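Local coordinates for protein nucleoside permease NupG (Escherichia coli K-12, PDB 7DLA) that transports purine and pyrimidine nucleosides across the bacterial inner membrane with a broad specificity, driven by the proton motive force, at residues L3-L7 / S117-L121; L13-L17 / L168-L172; T24-Y28 / E156-Q161; T32-D36 / V89-M95; K281-M285 / F398-F402. The protein carries 1 engineered substitution. All blocks are in the same frame, centred on the assembly; numbering follows the deposited sequence.

Contact 1. Residues L3-L7 / S117-L121; sequences LKLQL and SYYRL
Arg120 reaches across to Leu3, Gln6 and Leu7 from a helix that runs almost exactly antiparallel to theirs, the two short axes being 10.9 Å apart. Its CB starts beside the methyl Leu7 CD1, 3.9 Å away, and CG follows at 4.1 Å from the other methyl, Leu7 CD2. The chain then bends twice, at chi2 (-50°) and chi3 (-83°), which carries the guanidinium over to the start of the opposite helix. There Arg120 NE lies 3.6 Å from Leu3 CD1. CZ and NH2 meet the amide of Gln6, whose OE1 sits over one face, 3.5 Å from NH2, with the two planes 66° apart. Both segments belong to the N-terminal six-helix half of a major facilitator superfamily transporter, at its cytoplasmic end, where helix 3-19 begins and helix 92-122 nears its close. With a leucine in place of Arg120, Gln6 OE1 would probably lose the positive charge beside it. Nearer the membrane, Leu7 CD1 packs on Leu121 CD2 and, at 3.6 Å, on Ser117 CB; the hydroxyl of Ser117 is turned back to Ile113 O of its own helix. Pro180 also touches Arg120.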
# COMPACT_ATOMS: atom_id res chain seq x y z
N LEU A 3 -22.11 -8.89 16.13
CA LEU A 3 -21.88 -8.38 14.75
C LEU A 3 -20.53 -7.64 14.70
O LEU A 3 -19.66 -8.06 13.92
CB LEU A 3 -23.03 -7.44 14.37
CG LEU A 3 -23.01 -6.92 12.94
CD1 LEU A 3 -24.29 -6.15 12.62
CD2 LEU A 3 -21.79 -6.04 12.70
N LYS A 4 -20.38 -6.59 15.52
CA LYS A 4 -19.15 -5.81 15.56
C LYS A 4 -17.93 -6.71 15.56
O LYS A 4 -16.97 -6.45 14.82
CB LYS A 4 -19.13 -4.89 16.78
N LEU A 5 -17.95 -7.77 16.39
CA LEU A 5 -16.82 -8.69 16.46
C LEU A 5 -16.58 -9.39 15.13
O LEU A 5 -15.42 -9.61 14.74
CB LEU A 5 -17.08 -9.74 17.54
CG LEU A 5 -16.06 -10.87 17.73
CD1 LEU A 5 -14.81 -10.36 18.45
CD2 LEU A 5 -16.65 -12.10 18.43
N GLN A 6 -17.65 -9.81 14.44
CA GLN A 6 -17.50 -10.39 13.12
C GLN A 6 -16.73 -9.45 12.22
O GLN A 6 -15.71 -9.84 11.62
CB GLN A 6 -18.86 -10.69 12.50
CG GLN A 6 -18.84 -11.80 11.46
CD GLN A 6 -20.19 -11.98 10.78
OE1 GLN A 6 -20.93 -11.01 10.60
NE2 GLN A 6 -20.48 -13.21 10.36
N LEU A 7 -17.19 -8.20 12.13
CA LEU A 7 -16.54 -7.24 11.25
C LEU A 7 -15.07 -7.04 11.64
O LEU A 7 -14.21 -6.93 10.76
CB LEU A 7 -17.31 -5.94 11.27
CG LEU A 7 -18.56 -6.01 10.42
CD1 LEU A 7 -18.99 -4.61 9.99
CD2 LEU A 7 -18.39 -6.95 9.23
N SER A 117 -18.92 -4.41 5.14
CA SER A 117 -18.98 -3.84 6.48
C SER A 117 -19.95 -2.67 6.53
O SER A 117 -20.65 -2.47 7.52
CB SER A 117 -17.59 -3.42 6.95
OG SER A 117 -16.59 -4.36 6.60
N TYR A 118 -19.99 -1.88 5.46
CA TYR A 118 -20.93 -0.78 5.41
C TYR A 118 -22.34 -1.30 5.54
O TYR A 118 -23.04 -0.95 6.49
CB TYR A 118 -20.77 -0.01 4.11
CG TYR A 118 -19.53 0.82 4.11
CD1 TYR A 118 -18.52 0.59 5.04
CD2 TYR A 118 -19.36 1.83 3.21
CE1 TYR A 118 -17.37 1.33 5.03
CE2 TYR A 118 -18.23 2.59 3.21
CZ TYR A 118 -17.23 2.34 4.10
OH TYR A 118 -16.11 3.14 4.08
N TYR A 119 -22.78 -2.15 4.63
CA TYR A 119 -24.16 -2.68 4.65
C TYR A 119 -24.47 -3.34 5.99
O TYR A 119 -25.57 -3.22 6.47
CB TYR A 119 -24.32 -3.74 3.56
CG TYR A 119 -25.62 -4.50 3.57
CD1 TYR A 119 -26.74 -4.00 2.96
CD2 TYR A 119 -25.71 -5.75 4.15
CE1 TYR A 119 -27.93 -4.70 2.95
CE2 TYR A 119 -26.89 -6.47 4.14
CZ TYR A 119 -28.01 -5.94 3.54
OH TYR A 119 -29.19 -6.61 3.52
N ARG A 120 -23.50 -4.05 6.54
CA ARG A 120 -23.69 -4.79 7.81
C ARG A 120 -24.09 -3.83 8.92
O ARG A 120 -24.96 -4.17 9.69
CB ARG A 120 -22.37 -5.42 8.23
CG ARG A 120 -22.25 -6.89 7.87
CD ARG A 120 -23.46 -7.66 8.32
NE ARG A 120 -23.33 -8.03 9.72
CZ ARG A 120 -24.00 -9.02 10.28
NH1 ARG A 120 -24.84 -9.72 9.54
NH2 ARG A 120 -23.83 -9.29 11.55
N LEU A 121 -23.41 -2.69 9.01
CA LEU A 121 -23.67 -1.66 10.04
C LEU A 121 -24.89 -0.84 9.65
O LEU A 121 -25.64 -0.46 10.53
CB LEU A 121 -22.49 -0.71 10.09
CG LEU A 121 -21.11 -1.34 10.21
CD1 LEU A 121 -20.10 -0.28 10.59
CD2 LEU A 121 -21.12 -2.44 11.25

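Contact 2. Residues L13-L17 / L168-L172; sequences LQFCL and LSAIL
Leu13 and Leu172 lie alongside each other, pointing opposite ways, which brings Leu172 CD1 against Leu13 CB at 3.3 Å. Ile171 extends this layer, its CG2 lying 3.8 Å from Leu13 CD1. One turn further on, Leu17 CB faces Leu168 CB at 3.6 Å. The branched end of Leu17, placed between its own backbone N and carbonyl carbon (chi1 74°), crosses Leu172 at about a right angle; its CD2 touches Leu172 CD2 and also Ser169 OG, the latter at 3.5 Å. Cys16 adds its sulfur to the opposite flank, with SG 4.1 Å from Leu168 CG. The backbones behind these side chains belong to helix 3-19 and helix 160-177, the first and sixth membrane spans of the N-terminal domain, crossing at -162° with their segment axes 8.9 Å apart. Further out, Ser169 OG hydrogen-bonds Gly165 O within its own helix. Gln14 points off the interface, its OE1 bonded to His76 and Tyr72 and its NE2 to Thr109, so that polar links tie this face of helix 3-19 to helices 68-86 and 92-122. No hydrogen bond joins the two segments themselves: their attraction is that of interlocking leucine side chains, with the polar groups satisfied on other sides.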
# COMPACT_ATOMS: atom_id res chain seq x y z
N LEU A 13 -8.21 -10.18 9.75
CA LEU A 13 -7.73 -11.21 8.83
C LEU A 13 -7.37 -10.62 7.48
O LEU A 13 -6.31 -10.94 6.91
CB LEU A 13 -8.79 -12.31 8.66
CG LEU A 13 -9.02 -13.19 9.86
CD1 LEU A 13 -9.96 -14.28 9.47
CD2 LEU A 13 -7.69 -13.75 10.24
N GLN A 14 -8.28 -9.80 6.92
CA GLN A 14 -8.11 -9.14 5.64
C GLN A 14 -6.73 -8.55 5.54
O GLN A 14 -6.07 -8.60 4.49
CB GLN A 14 -9.15 -8.04 5.47
CG GLN A 14 -8.82 -7.09 4.33
CD GLN A 14 -9.19 -7.66 2.98
OE1 GLN A 14 -10.11 -8.47 2.88
NE2 GLN A 14 -8.46 -7.28 1.95
N PHE A 15 -6.27 -7.97 6.64
CA PHE A 15 -4.97 -7.33 6.57
C PHE A 15 -3.83 -8.15 7.15
O PHE A 15 -2.68 -7.96 6.74
CB PHE A 15 -5.05 -5.98 7.27
CG PHE A 15 -5.85 -5.02 6.51
CD1 PHE A 15 -5.45 -4.62 5.25
CD2 PHE A 15 -7.05 -4.56 7.01
CE1 PHE A 15 -6.20 -3.73 4.53
CE2 PHE A 15 -7.81 -3.66 6.30
CZ PHE A 15 -7.39 -3.25 5.05
N CYS A 16 -4.12 -9.04 8.09
CA CYS A 16 -3.09 -9.93 8.60
C CYS A 16 -2.49 -10.72 7.46
O CYS A 16 -1.26 -10.77 7.31
CB CYS A 16 -3.69 -10.86 9.64
SG CYS A 16 -2.47 -11.47 10.75
N LEU A 17 -3.34 -11.30 6.60
CA LEU A 17 -2.82 -12.12 5.51
C LEU A 17 -1.91 -11.30 4.61
O LEU A 17 -0.91 -11.82 4.10
CB LEU A 17 -3.94 -12.75 4.69
CG LEU A 17 -4.80 -11.96 3.70
CD1 LEU A 17 -4.21 -11.85 2.28
CD2 LEU A 17 -6.17 -12.57 3.63
N LEU A 168 -3.86 -17.64 6.71
CA LEU A 168 -4.80 -16.60 7.11
C LEU A 168 -5.88 -16.43 6.07
O LEU A 168 -7.05 -16.21 6.40
CB LEU A 168 -4.13 -15.24 7.31
CG LEU A 168 -3.26 -14.82 8.49
CD1 LEU A 168 -3.80 -15.31 9.86
CD2 LEU A 168 -1.76 -14.82 8.33
N SER A 169 -5.51 -16.49 4.79
CA SER A 169 -6.49 -16.29 3.73
C SER A 169 -7.55 -17.38 3.78
O SER A 169 -8.73 -17.10 3.58
CB SER A 169 -5.81 -16.27 2.36
OG SER A 169 -4.69 -15.43 2.37
N ALA A 170 -7.14 -18.61 4.04
CA ALA A 170 -8.11 -19.71 4.14
C ALA A 170 -8.98 -19.58 5.37
O ALA A 170 -10.20 -19.76 5.30
CB ALA A 170 -7.38 -21.04 4.15
N ILE A 171 -8.36 -19.31 6.52
CA ILE A 171 -9.10 -18.98 7.73
C ILE A 171 -10.12 -17.90 7.42
O ILE A 171 -11.30 -18.01 7.79
CB ILE A 171 -8.11 -18.53 8.82
CG1 ILE A 171 -7.15 -19.70 9.13
CG2 ILE A 171 -8.86 -17.92 10.04
CD1 ILE A 171 -6.49 -19.70 10.49
N LEU A 172 -9.67 -16.85 6.73
CA LEU A 172 -10.54 -15.79 6.24
C LEU A 172 -11.70 -16.34 5.44
O LEU A 172 -12.85 -16.11 5.80
CB LEU A 172 -9.73 -14.78 5.42
CG LEU A 172 -10.46 -13.50 5.08
CD1 LEU A 172 -11.06 -12.96 6.32
CD2 LEU A 172 -9.50 -12.49 4.51

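Contact 3. Residues T24-Y28 / E156-Q161; sequences TLGSY and ELSHMQ
The backbones of Tyr28 and Leu157 come within 4.5 Å at their CA atoms, while Thr24 and Glu156 lie 5.9 Å apart by the same measure. On the periplasmic side of this major facilitator fold, the outer part of the first membrane span, carried by helix 25-32, thus packs on the short link between the fifth and sixth spans. Tyr28 makes the largest single contribution. With CG roughly anti to the backbone N (chi1 161°), its ring lies along the link: CD1 meets Leu157 O at the ring edge, in plane, at 3.3 Å, and OH ends near His159 CB, 3.2 Å away. If this residue were an alanine, the edge beside Leu157 O would be lost and a gap would probably open against His159. Leu157 returns the contact where its CD2 rests 4.0 Å from Ser27 CB. The link also faces the other six-helix domain: Glu156 OE2 hydrogen-bonds Asn232 and His236, while OE1 is bonded to Ser151 OG, and Ser27 OG reaches Asn232 and Thr233, consistent with a polar interdomain interface here. One helical turn before Tyr28, Thr24 crosses Glu156 at about a right angle, CG2 standing 4.0 Å from Glu156 CG.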
# COMPACT_ATOMS: atom_id res chain seq x y z
N THR A 24 8.23 -7.81 3.67
CA THR A 24 9.38 -8.67 3.74
C THR A 24 9.71 -9.35 2.42
O THR A 24 10.88 -9.67 2.19
CB THR A 24 9.10 -9.69 4.84
OG1 THR A 24 7.91 -10.38 4.46
CG2 THR A 24 8.85 -8.98 6.16
N LEU A 25 8.72 -9.51 1.53
CA LEU A 25 8.89 -10.29 0.31
C LEU A 25 10.05 -9.79 -0.55
O LEU A 25 10.70 -10.56 -1.26
CB LEU A 25 7.59 -10.28 -0.50
CG LEU A 25 7.61 -11.20 -1.72
CD1 LEU A 25 7.88 -12.68 -1.41
CD2 LEU A 25 6.42 -11.00 -2.66
N GLY A 26 10.32 -8.49 -0.53
CA GLY A 26 11.49 -8.00 -1.23
C GLY A 26 12.75 -8.65 -0.72
O GLY A 26 13.55 -9.16 -1.49
N SER A 27 12.92 -8.63 0.61
CA SER A 27 14.12 -9.22 1.26
C SER A 27 14.23 -10.71 0.92
O SER A 27 15.34 -11.16 0.56
CB SER A 27 14.09 -9.00 2.75
OG SER A 27 14.58 -7.71 3.08
N TYR A 28 13.12 -11.44 1.03
CA TYR A 28 13.10 -12.87 0.74
C TYR A 28 13.47 -13.14 -0.71
O TYR A 28 14.14 -14.13 -1.02
CB TYR A 28 11.74 -13.46 1.11
CG TYR A 28 11.39 -14.79 0.48
CD1 TYR A 28 11.89 -16.00 0.99
CD2 TYR A 28 10.54 -14.82 -0.62
CE1 TYR A 28 11.54 -17.24 0.39
CE2 TYR A 28 10.20 -16.02 -1.21
CZ TYR A 28 10.68 -17.24 -0.72
OH TYR A 28 10.28 -18.39 -1.38
N GLU A 156 11.27 -13.85 8.41
CA GLU A 156 11.37 -12.63 7.56
C GLU A 156 11.96 -13.04 6.22
O GLU A 156 11.25 -12.97 5.20
CB GLU A 156 12.23 -11.56 8.25
CG GLU A 156 11.42 -10.44 8.87
CD GLU A 156 12.25 -9.31 9.46
OE1 GLU A 156 12.44 -9.30 10.69
OE2 GLU A 156 12.70 -8.45 8.68
N LEU A 157 13.23 -13.45 6.23
CA LEU A 157 13.93 -13.93 5.04
C LEU A 157 13.41 -15.27 4.52
O LEU A 157 13.98 -15.81 3.56
CB LEU A 157 15.43 -14.07 5.34
CG LEU A 157 16.10 -12.85 5.97
CD1 LEU A 157 17.51 -13.15 6.39
CD2 LEU A 157 16.05 -11.62 5.05
N SER A 158 12.36 -15.81 5.15
CA SER A 158 11.88 -17.18 4.94
C SER A 158 10.56 -17.22 4.19
O SER A 158 9.63 -16.47 4.51
CB SER A 158 11.69 -17.88 6.28
OG SER A 158 10.93 -19.05 6.07
N HIS A 159 10.46 -18.18 3.25
CA HIS A 159 9.25 -18.47 2.47
C HIS A 159 8.07 -18.84 3.36
O HIS A 159 6.95 -19.03 2.88
CB HIS A 159 9.47 -19.63 1.50
CG HIS A 159 9.47 -20.98 2.16
ND1 HIS A 159 10.22 -21.25 3.28
CD2 HIS A 159 8.75 -22.10 1.90
CE1 HIS A 159 10.00 -22.50 3.66
NE2 HIS A 159 9.11 -23.03 2.85
N MET A 160 8.34 -19.00 4.65
CA MET A 160 7.28 -19.32 5.59
C MET A 160 6.23 -18.23 5.63
O MET A 160 5.03 -18.53 5.71
CB MET A 160 7.89 -19.57 6.96
CG MET A 160 8.22 -21.03 7.20
SD MET A 160 6.64 -21.87 7.14
CE MET A 160 5.81 -21.00 8.45
N GLN A 161 6.66 -16.97 5.58
CA GLN A 161 5.72 -15.86 5.60
C GLN A 161 4.56 -16.11 4.65
O GLN A 161 3.40 -15.85 4.98
CB GLN A 161 6.45 -14.57 5.24
CG GLN A 161 7.00 -14.58 3.82
CD GLN A 161 7.72 -13.30 3.47
OE1 GLN A 161 8.12 -12.59 4.36
NE2 GLN A 161 7.92 -13.03 2.19

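Contact 4. Residues T32-D36 / V89-M95; sequences TLKFD and VTTPEAM
Phe35 and Pro92 make the central contact, a CH-pi interaction in which Pro92 CG stands over one face of the ring, 3.5 Å from its centroid and 19° off the normal. Phe35 is directed there with CG roughly anti to its carbonyl carbon (chi1 -90°). Apolar contacts flank this CH-pi pair. Met95 CB approaches the ring at its edge, 4.2 Å from Phe35 CE2, and Met95 CE lies 4.3 Å from Leu33 CD1. Met29 and Ile40, from the helices before and after the loop, also touch Phe35. A third group sets carbon against backbone oxygen: Phe35 CE1 is 3.7 Å from Thr90 O, which lies near the ring plane, and Leu33 CD1 is 3.7 Å from Val89 O. Within residues 89-95, Thr91 is the N-cap of helix 92-122; its OG1 accepts a weak bond from Ala94 N at 3.4 Å, and Thr91 O receives Met95 N. Here two periplasmic turns meet, one joining the first and second membrane spans and the other the third and fourth. With no hydrogen bond across it, the contact between these segments probably rests mainly on burial of the apolar surface of ring, proline and methyl groups.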
# COMPACT_ATOMS: atom_id res chain seq x y z
N THR A 32 17.40 -14.32 0.24
CA THR A 32 17.28 -15.76 0.08
C THR A 32 17.26 -16.21 -1.38
O THR A 32 18.07 -17.05 -1.77
CB THR A 32 16.05 -16.27 0.84
OG1 THR A 32 16.08 -15.76 2.18
CG2 THR A 32 16.02 -17.78 0.87
N LEU A 33 16.37 -15.69 -2.20
CA LEU A 33 16.27 -16.18 -3.57
C LEU A 33 17.32 -15.60 -4.51
O LEU A 33 17.30 -15.92 -5.71
CB LEU A 33 14.88 -15.91 -4.13
CG LEU A 33 13.70 -16.67 -3.53
CD1 LEU A 33 12.64 -16.95 -4.59
CD2 LEU A 33 14.13 -17.92 -2.85
N LYS A 34 18.22 -14.74 -4.03
CA LYS A 34 19.25 -14.11 -4.86
C LYS A 34 18.62 -13.53 -6.12
O LYS A 34 18.87 -13.99 -7.23
CB LYS A 34 20.36 -15.11 -5.20
CG LYS A 34 20.97 -15.88 -4.00
CD LYS A 34 21.54 -14.99 -2.90
CE LYS A 34 22.30 -15.77 -1.81
NZ LYS A 34 21.77 -17.14 -1.42
N PHE A 35 17.72 -12.57 -5.92
CA PHE A 35 17.05 -11.84 -6.97
C PHE A 35 17.71 -10.48 -7.04
O PHE A 35 18.15 -9.95 -6.01
CB PHE A 35 15.57 -11.66 -6.63
CG PHE A 35 14.69 -12.77 -7.11
CD1 PHE A 35 15.22 -14.02 -7.39
CD2 PHE A 35 13.33 -12.57 -7.24
CE1 PHE A 35 14.41 -15.05 -7.83
CE2 PHE A 35 12.52 -13.60 -7.68
CZ PHE A 35 13.06 -14.85 -7.96
N ASP A 36 17.79 -9.91 -8.24
CA ASP A 36 18.22 -8.51 -8.31
C ASP A 36 17.07 -7.52 -8.08
O ASP A 36 15.89 -7.88 -8.04
CB ASP A 36 18.83 -8.15 -9.66
CG ASP A 36 18.04 -8.73 -10.80
OD1 ASP A 36 17.31 -9.74 -10.56
OD2 ASP A 36 18.05 -8.09 -11.89
N VAL A 89 7.81 -21.05 -5.42
CA VAL A 89 8.29 -20.41 -6.64
C VAL A 89 9.75 -20.07 -6.43
O VAL A 89 10.13 -19.54 -5.38
CB VAL A 89 7.46 -19.16 -6.97
CG1 VAL A 89 8.29 -18.17 -7.75
CG2 VAL A 89 6.19 -19.56 -7.72
N THR A 90 10.58 -20.37 -7.43
CA THR A 90 12.01 -20.17 -7.30
C THR A 90 12.59 -19.16 -8.29
O THR A 90 13.71 -18.71 -8.07
CB THR A 90 12.74 -21.52 -7.41
OG1 THR A 90 14.13 -21.30 -7.58
CG2 THR A 90 12.22 -22.30 -8.59
N THR A 91 11.84 -18.75 -9.33
CA THR A 91 12.33 -17.83 -10.36
C THR A 91 11.56 -16.50 -10.37
O THR A 91 10.40 -16.44 -9.92
CB THR A 91 12.22 -18.47 -11.75
OG1 THR A 91 10.85 -18.55 -12.13
CG2 THR A 91 12.76 -19.87 -11.69
N PRO A 92 12.16 -15.42 -10.89
CA PRO A 92 11.47 -14.12 -10.89
C PRO A 92 10.24 -14.08 -11.77
O PRO A 92 9.24 -13.49 -11.39
CB PRO A 92 12.55 -13.16 -11.39
CG PRO A 92 13.80 -13.83 -11.06
CD PRO A 92 13.53 -15.26 -11.40
N GLU A 93 10.32 -14.62 -12.98
CA GLU A 93 9.16 -14.60 -13.88
C GLU A 93 7.97 -15.29 -13.23
O GLU A 93 6.83 -14.79 -13.28
CB GLU A 93 9.53 -15.27 -15.20
CG GLU A 93 10.59 -16.39 -15.02
CD GLU A 93 12.05 -15.92 -15.03
OE1 GLU A 93 12.88 -16.66 -15.61
OE2 GLU A 93 12.39 -14.83 -14.51
N ALA A 94 8.23 -16.41 -12.55
CA ALA A 94 7.19 -17.12 -11.81
C ALA A 94 6.70 -16.31 -10.62
O ALA A 94 5.50 -16.26 -10.36
CB ALA A 94 7.70 -18.46 -11.34
N MET A 95 7.62 -15.71 -9.86
CA MET A 95 7.21 -14.86 -8.76
C MET A 95 6.28 -13.77 -9.25
O MET A 95 5.23 -13.52 -8.66
CB MET A 95 8.42 -14.25 -8.06
CG MET A 95 8.08 -13.67 -6.69
SD MET A 95 7.24 -14.93 -5.64
CE MET A 95 8.61 -15.55 -4.66

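Contact 5. Residues K281-M285 / F398-F402; sequences KNVMM and FMAMF
Lys281 O accepts the helix bond from Met285 N at 2.9 Å and has Phe398 CE2 beside it across the interface at 3.9 Å, a backbone oxygen meeting an aromatic C-H. Two phenylalanines a turn apart receive most of the opposite helix. Phe398 has CG anti to its backbone N, which sends its ring toward the opposite helix, where Met284 CE approaches the ring edge, 3.9 Å from Phe398 CZ. Met284 SD and Met285 SD also lie obliquely to this ring, both Met-aromatic contacts, with Met285 SD 5.0 Å from the centroid. The same sulfur stands 4.8 Å from the centre of the Phe402 ring, 32° off its normal, so one sulfur lies obliquely beside both rings. Bent at chi2 (72°), Met285 also brings its CE methyl to Met399 CE at 3.8 Å. Towards the cytoplasm, the extended chain of Lys281 runs alongside Phe402, with Lys281 CB 3.9 Å from Phe402 CD2. Asn282 OD1 sits in the plane of the Phe402 ring at its edge, the amide and ring planes nearly perpendicular. The Phe216 ring also meets that of Phe398, and Phe213 touches Met284. With short axes 176° apart, these segments are the antiparallel cytoplasmic ends of the ninth and twelfth membrane spans, neighbours in the C-terminal six-helix domain of the major facilitator fold.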
# COMPACT_ATOMS: atom_id res chain seq x y z
N LYS A 281 -3.21 22.74 -0.00
CA LYS A 281 -1.93 22.84 -0.67
C LYS A 281 -0.78 22.72 0.32
O LYS A 281 0.19 22.00 0.05
CB LYS A 281 -1.89 24.17 -1.43
CG LYS A 281 -2.78 24.19 -2.67
CD LYS A 281 -2.64 25.51 -3.45
CE LYS A 281 -3.55 25.53 -4.67
NZ LYS A 281 -3.03 26.43 -5.70
N ASN A 282 -0.87 23.39 1.48
CA ASN A 282 0.14 23.26 2.53
C ASN A 282 0.24 21.84 3.06
O ASN A 282 1.36 21.36 3.34
CB ASN A 282 -0.12 24.21 3.70
CG ASN A 282 0.15 25.66 3.35
OD1 ASN A 282 0.91 25.94 2.41
ND2 ASN A 282 -0.48 26.57 4.07
N VAL A 283 -0.88 21.14 3.24
CA VAL A 283 -0.73 19.79 3.77
C VAL A 283 -0.03 18.89 2.75
O VAL A 283 0.87 18.12 3.10
CB VAL A 283 -2.09 19.25 4.23
CG1 VAL A 283 -2.13 17.75 4.12
CG2 VAL A 283 -2.35 19.70 5.67
N MET A 284 -0.40 19.03 1.47
CA MET A 284 0.31 18.31 0.41
C MET A 284 1.80 18.67 0.36
O MET A 284 2.65 17.81 0.09
CB MET A 284 -0.36 18.60 -0.94
CG MET A 284 -1.30 17.48 -1.45
SD MET A 284 -1.94 17.77 -3.13
CE MET A 284 -2.55 19.45 -2.94
N MET A 285 2.13 19.93 0.64
CA MET A 285 3.53 20.31 0.70
C MET A 285 4.24 19.64 1.87
O MET A 285 5.41 19.26 1.75
CB MET A 285 3.67 21.82 0.81
CG MET A 285 5.09 22.38 0.59
SD MET A 285 5.66 22.31 -1.13
CE MET A 285 7.43 22.14 -0.92
N PHE A 398 6.39 21.29 -7.35
CA PHE A 398 5.11 21.56 -6.72
C PHE A 398 5.04 22.99 -6.23
O PHE A 398 4.00 23.64 -6.38
CB PHE A 398 4.87 20.58 -5.58
CG PHE A 398 3.48 20.67 -4.99
CD1 PHE A 398 2.44 19.94 -5.54
CD2 PHE A 398 3.22 21.50 -3.92
CE1 PHE A 398 1.17 20.03 -5.01
CE2 PHE A 398 1.95 21.59 -3.39
CZ PHE A 398 0.93 20.85 -3.93
N MET A 399 6.14 23.50 -5.68
CA MET A 399 6.24 24.91 -5.30
C MET A 399 5.96 25.84 -6.48
O MET A 399 5.24 26.84 -6.33
CB MET A 399 7.63 25.14 -4.71
CG MET A 399 7.66 25.35 -3.21
SD MET A 399 9.35 25.16 -2.61
CE MET A 399 9.17 25.53 -0.87
N ALA A 400 6.50 25.52 -7.66
CA ALA A 400 6.11 26.23 -8.87
C ALA A 400 4.59 26.20 -9.04
O ALA A 400 3.96 27.25 -9.09
CB ALA A 400 6.80 25.65 -10.10
N MET A 401 3.99 25.01 -9.09
CA MET A 401 2.55 24.96 -9.34
C MET A 401 1.72 25.72 -8.30
O MET A 401 0.70 26.31 -8.67
CB MET A 401 2.02 23.52 -9.44
CG MET A 401 0.61 23.36 -8.77
SD MET A 401 -0.34 21.88 -9.14
CE MET A 401 -1.76 22.17 -8.11
N PHE A 402 2.10 25.74 -7.01
CA PHE A 402 1.17 26.27 -6.00
C PHE A 402 1.53 27.68 -5.51
O PHE A 402 0.88 28.17 -4.58
CB PHE A 402 1.04 25.33 -4.79
CG PHE A 402 2.01 25.62 -3.64
CD1 PHE A 402 3.38 25.74 -3.84
CD2 PHE A 402 1.53 25.84 -2.34
CE1 PHE A 402 4.24 26.01 -2.77
CE2 PHE A 402 2.39 26.10 -1.26
CZ PHE A 402 3.74 26.19 -1.48

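Overall arrangement
Contacts 1 to 4 lie in the N-terminal six-helix domain and contact 5 in the C-terminal one, its centre about 38 to 40 Å from each of the others. Contacts 1 and 2, centres 17 Å apart, share helix 3-19; contacts 2 and 3, centres again 17 Å apart, share helix 160-177; contacts 1 and 4, with centres 39 Å apart, sit at opposite ends of helix 92-122. Contacts 3 and 4 touch on the periplasmic side, where Thr32 OG1 probably hydrogen-bonds Leu157 O. Along the chain, contacts 1 and 2 interlace, contact 3 is nested within contact 2 and contact 4 within contact 3, whereas contact 5 follows in series, consistent with the two six-helix domains of the fold.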